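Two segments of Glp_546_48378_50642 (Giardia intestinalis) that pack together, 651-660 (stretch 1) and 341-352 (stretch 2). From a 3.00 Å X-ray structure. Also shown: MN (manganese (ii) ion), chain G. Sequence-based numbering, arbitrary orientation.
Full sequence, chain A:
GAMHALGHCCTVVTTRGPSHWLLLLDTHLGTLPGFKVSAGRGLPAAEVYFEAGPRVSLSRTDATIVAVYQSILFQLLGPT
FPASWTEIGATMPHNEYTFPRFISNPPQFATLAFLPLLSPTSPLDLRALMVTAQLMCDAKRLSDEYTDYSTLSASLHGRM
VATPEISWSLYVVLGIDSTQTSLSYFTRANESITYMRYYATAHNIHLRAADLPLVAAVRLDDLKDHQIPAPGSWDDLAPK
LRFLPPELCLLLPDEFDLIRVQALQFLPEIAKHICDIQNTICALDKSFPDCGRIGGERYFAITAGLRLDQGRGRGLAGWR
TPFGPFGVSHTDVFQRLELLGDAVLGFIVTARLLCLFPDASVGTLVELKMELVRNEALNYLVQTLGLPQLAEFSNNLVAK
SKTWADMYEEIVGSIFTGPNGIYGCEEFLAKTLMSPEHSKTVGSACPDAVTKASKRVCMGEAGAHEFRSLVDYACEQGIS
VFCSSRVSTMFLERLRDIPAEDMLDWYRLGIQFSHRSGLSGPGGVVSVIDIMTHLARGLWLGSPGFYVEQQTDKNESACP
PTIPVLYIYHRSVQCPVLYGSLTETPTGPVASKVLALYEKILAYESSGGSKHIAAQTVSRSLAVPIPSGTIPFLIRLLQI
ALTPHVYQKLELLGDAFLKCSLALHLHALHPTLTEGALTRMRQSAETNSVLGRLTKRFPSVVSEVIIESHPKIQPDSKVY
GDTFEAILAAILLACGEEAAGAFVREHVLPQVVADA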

# COMPACT_ATOMS: atom_id res chain seq x y z
N GLU A 651 27.72 11.23 -11.53
CA GLU A 651 27.84 10.79 -10.14
C GLU A 651 26.61 11.22 -9.36
O GLU A 651 26.00 10.41 -8.64
CB GLU A 651 29.07 11.43 -9.51
CG GLU A 651 29.36 10.93 -8.13
CD GLU A 651 29.96 11.99 -7.25
OE1 GLU A 651 30.58 12.94 -7.78
OE2 GLU A 651 29.82 11.88 -6.01
N LEU A 652 26.25 12.49 -9.50
CA LEU A 652 25.10 13.05 -8.82
C LEU A 652 23.89 12.17 -9.04
O LEU A 652 23.18 11.82 -8.10
CB LEU A 652 24.78 14.44 -9.35
CG LEU A 652 23.53 15.06 -8.74
CD1 LEU A 652 23.74 15.31 -7.27
CD2 LEU A 652 23.21 16.35 -9.44
N LEU A 653 23.68 11.80 -10.29
CA LEU A 653 22.55 10.96 -10.64
C LEU A 653 22.70 9.55 -10.06
O LEU A 653 21.75 8.99 -9.52
CB LEU A 653 22.41 10.86 -12.15
CG LEU A 653 21.11 10.26 -12.66
CD1 LEU A 653 19.99 11.28 -12.51
CD2 LEU A 653 21.26 9.89 -14.10
N GLY A 654 23.89 8.98 -10.19
CA GLY A 654 24.10 7.65 -9.67
C GLY A 654 23.80 7.60 -8.19
O GLY A 654 23.10 6.71 -7.71
N ASP A 655 24.34 8.56 -7.46
CA ASP A 655 24.13 8.59 -6.03
C ASP A 655 22.64 8.43 -5.74
O ASP A 655 22.23 7.53 -5.00
CB ASP A 655 24.65 9.89 -5.45
CG ASP A 655 24.96 9.79 -3.97
OD1 ASP A 655 24.06 9.40 -3.20
OD2 ASP A 655 26.11 10.10 -3.57
N ALA A 656 21.84 9.30 -6.35
CA ALA A 656 20.40 9.31 -6.17
C ALA A 656 19.73 7.96 -6.47
O ALA A 656 19.02 7.41 -5.63
CB ALA A 656 19.79 10.39 -7.04
N PHE A 657 19.96 7.45 -7.68
CA PHE A 657 19.38 6.19 -8.11
C PHE A 657 19.76 5.05 -7.19
O PHE A 657 18.92 4.24 -6.82
CB PHE A 657 19.86 5.82 -9.49
CG PHE A 657 19.34 4.49 -9.96
CD1 PHE A 657 18.01 4.35 -10.38
CD2 PHE A 657 20.17 3.37 -9.98
CE1 PHE A 657 17.52 3.13 -10.80
CE2 PHE A 657 19.67 2.13 -10.41
CZ PHE A 657 18.35 2.02 -10.82
N LEU A 658 21.04 4.98 -6.84
CA LEU A 658 21.53 3.93 -5.97
C LEU A 658 20.74 3.92 -4.67
O LEU A 658 20.32 2.86 -4.19
CB LEU A 658 23.01 4.14 -5.66
CG LEU A 658 23.61 3.12 -4.69
CD1 LEU A 658 23.27 1.72 -5.17
CD2 LEU A 658 25.12 3.33 -4.60
N LYS A 659 20.55 5.12 -4.11
CA LYS A 659 19.81 5.25 -2.87
C LYS A 659 18.41 4.69 -3.02
O LYS A 659 17.90 4.01 -2.14
CB LYS A 659 19.73 6.72 -2.44
CG LYS A 659 19.06 6.90 -1.08
CD LYS A 659 18.76 8.35 -0.77
CE LYS A 659 18.09 8.50 0.59
NZ LYS A 659 17.60 9.88 0.86
N CYS A 660 17.78 4.99 -4.15
CA CYS A 660 16.43 4.51 -4.43
C CYS A 660 16.43 2.99 -4.63
O CYS A 660 15.67 2.26 -4.00
CB CYS A 660 15.92 5.20 -5.69
SG CYS A 660 14.19 4.97 -6.01
MN MN G . 24.53 6.99 -2.38
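Stretch 2, residues 341-352: GDAVLGFIVTAR

The most distinctive feature of this contact is how closely the two backbones approach where alanines lie in the interface: the CA atoms of Cys 660 and Ala 343 lie 4.8 Å apart and those of Ala 656 and Phe 347 4.9 Å. Stretch 2 is helical throughout, as is stretch 1, and runs nearly antiparallel to it, with a signed crossing angle of -155° and axes 8.3 Å apart at closest approach. The helices diverge toward Leu 653 and Thr 350, whose CA atoms are separated by 6.5 Å.

Phe 347 (chi1 t) is the central knob, seated among Leu 653, Ala 656, Phe 657 and Cys 660. One face of its ring receives the edge of Phe 657, with centroids 5.6 Å apart and planes at 72°, while Ala 656 CB and Leu 653 CD1 lie at its edge, 4.1 Å from Phe 347 CD1 and 4.0 Å from Phe 347 CE1, respectively. Beyond this knob, Cys 660 SG packs 3.3 Å from Val 344 CG1. In the other direction along stretch 2, Thr 350 CG2 meets Leu 652 CG at 3.8 Å. Thr 350 OG1 donates to Gly 346 O (2.8 Å) within its own helix. No hydrogen bond crosses the interface; a long salt bridge, Lys 659 NZ to Asp 342 OD1 at 3.9 Å, adds a polar contact.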

# COMPACT_ATOMS: atom_id res chain seq x y z
N GLY A 341 9.54 6.49 -0.13
CA GLY A 341 9.02 7.58 -0.93
C GLY A 341 10.03 8.69 -0.97
O GLY A 341 10.18 9.39 -1.97
N ASP A 342 10.73 8.86 0.14
CA ASP A 342 11.76 9.88 0.27
C ASP A 342 12.84 9.71 -0.81
O ASP A 342 13.27 10.68 -1.45
CB ASP A 342 12.39 9.76 1.66
CG ASP A 342 13.27 10.93 1.99
OD1 ASP A 342 14.05 11.37 1.12
OD2 ASP A 342 13.19 11.41 3.14
N ALA A 343 13.27 8.46 -1.00
CA ALA A 343 14.29 8.10 -1.97
C ALA A 343 13.88 8.19 -3.44
O ALA A 343 14.64 8.69 -4.26
CB ALA A 343 14.79 6.70 -1.67
N VAL A 344 12.69 7.70 -3.78
CA VAL A 344 12.21 7.77 -5.16
C VAL A 344 11.96 9.22 -5.51
O VAL A 344 12.28 9.66 -6.60
CB VAL A 344 10.88 7.01 -5.37
CG1 VAL A 344 11.07 5.53 -5.14
CG2 VAL A 344 9.85 7.53 -4.43
N LEU A 345 11.38 9.94 -4.57
CA LEU A 345 11.10 11.35 -4.75
C LEU A 345 12.41 12.06 -4.99
O LEU A 345 12.52 12.91 -5.86
CB LEU A 345 10.44 11.91 -3.49
CG LEU A 345 10.51 13.43 -3.31
CD1 LEU A 345 9.96 14.15 -4.53
CD2 LEU A 345 9.74 13.82 -2.07
N GLY A 346 13.42 11.69 -4.20
CA GLY A 346 14.73 12.31 -4.35
C GLY A 346 15.33 12.05 -5.71
O GLY A 346 15.88 12.97 -6.33
N PHE A 347 15.24 10.81 -6.17
CA PHE A 347 15.79 10.44 -7.47
C PHE A 347 15.09 11.14 -8.63
O PHE A 347 15.75 11.61 -9.56
CB PHE A 347 15.71 8.93 -7.69
CG PHE A 347 15.95 8.53 -9.10
CD1 PHE A 347 17.08 8.97 -9.77
CD2 PHE A 347 15.03 7.74 -9.78
CE1 PHE A 347 17.29 8.63 -11.10
CE2 PHE A 347 15.22 7.40 -11.11
CZ PHE A 347 16.35 7.84 -11.77
N ILE A 348 13.77 11.20 -8.58
CA ILE A 348 13.00 11.85 -9.63
C ILE A 348 13.49 13.28 -9.76
O ILE A 348 13.91 13.72 -10.83
CB ILE A 348 11.48 11.89 -9.29
CG1 ILE A 348 10.93 10.46 -9.10
CG2 ILE A 348 10.71 12.64 -10.39
CD1 ILE A 348 10.79 9.67 -10.38
N VAL A 349 13.44 14.00 -8.65
CA VAL A 349 13.86 15.39 -8.61
C VAL A 349 15.25 15.61 -9.16
O VAL A 349 15.46 16.53 -9.95
CB VAL A 349 13.78 15.94 -7.17
CG1 VAL A 349 14.24 17.39 -7.12
CG2 VAL A 349 12.35 15.84 -6.67
N THR A 350 16.20 14.79 -8.73
CA THR A 350 17.57 14.90 -9.20
C THR A 350 17.65 14.77 -10.72
O THR A 350 18.34 15.54 -11.39
CB THR A 350 18.45 13.82 -8.60
OG1 THR A 350 18.41 13.90 -7.17
CG2 THR A 350 19.89 13.99 -9.09
N ALA A 351 16.93 13.79 -11.25
CA ALA A 351 16.91 13.55 -12.68
C ALA A 351 16.27 14.69 -13.45
O ALA A 351 16.89 15.26 -14.35
CB ALA A 351 16.18 12.25 -12.97
N ARG A 352 15.03 15.02 -13.10
CA ARG A 352 14.29 16.08 -13.79
C ARG A 352 14.89 17.48 -13.69
O ARG A 352 14.74 18.28 -14.61
CB ARG A 352 12.84 16.09 -13.30
CG ARG A 352 12.02 14.93 -13.83
CD ARG A 352 11.87 15.03 -15.34
NE ARG A 352 12.93 14.37 -16.09
CZ ARG A 352 13.28 14.68 -17.33
NH1 ARG A 352 12.66 15.66 -17.98
NH2 ARG A 352 14.24 14.01 -17.95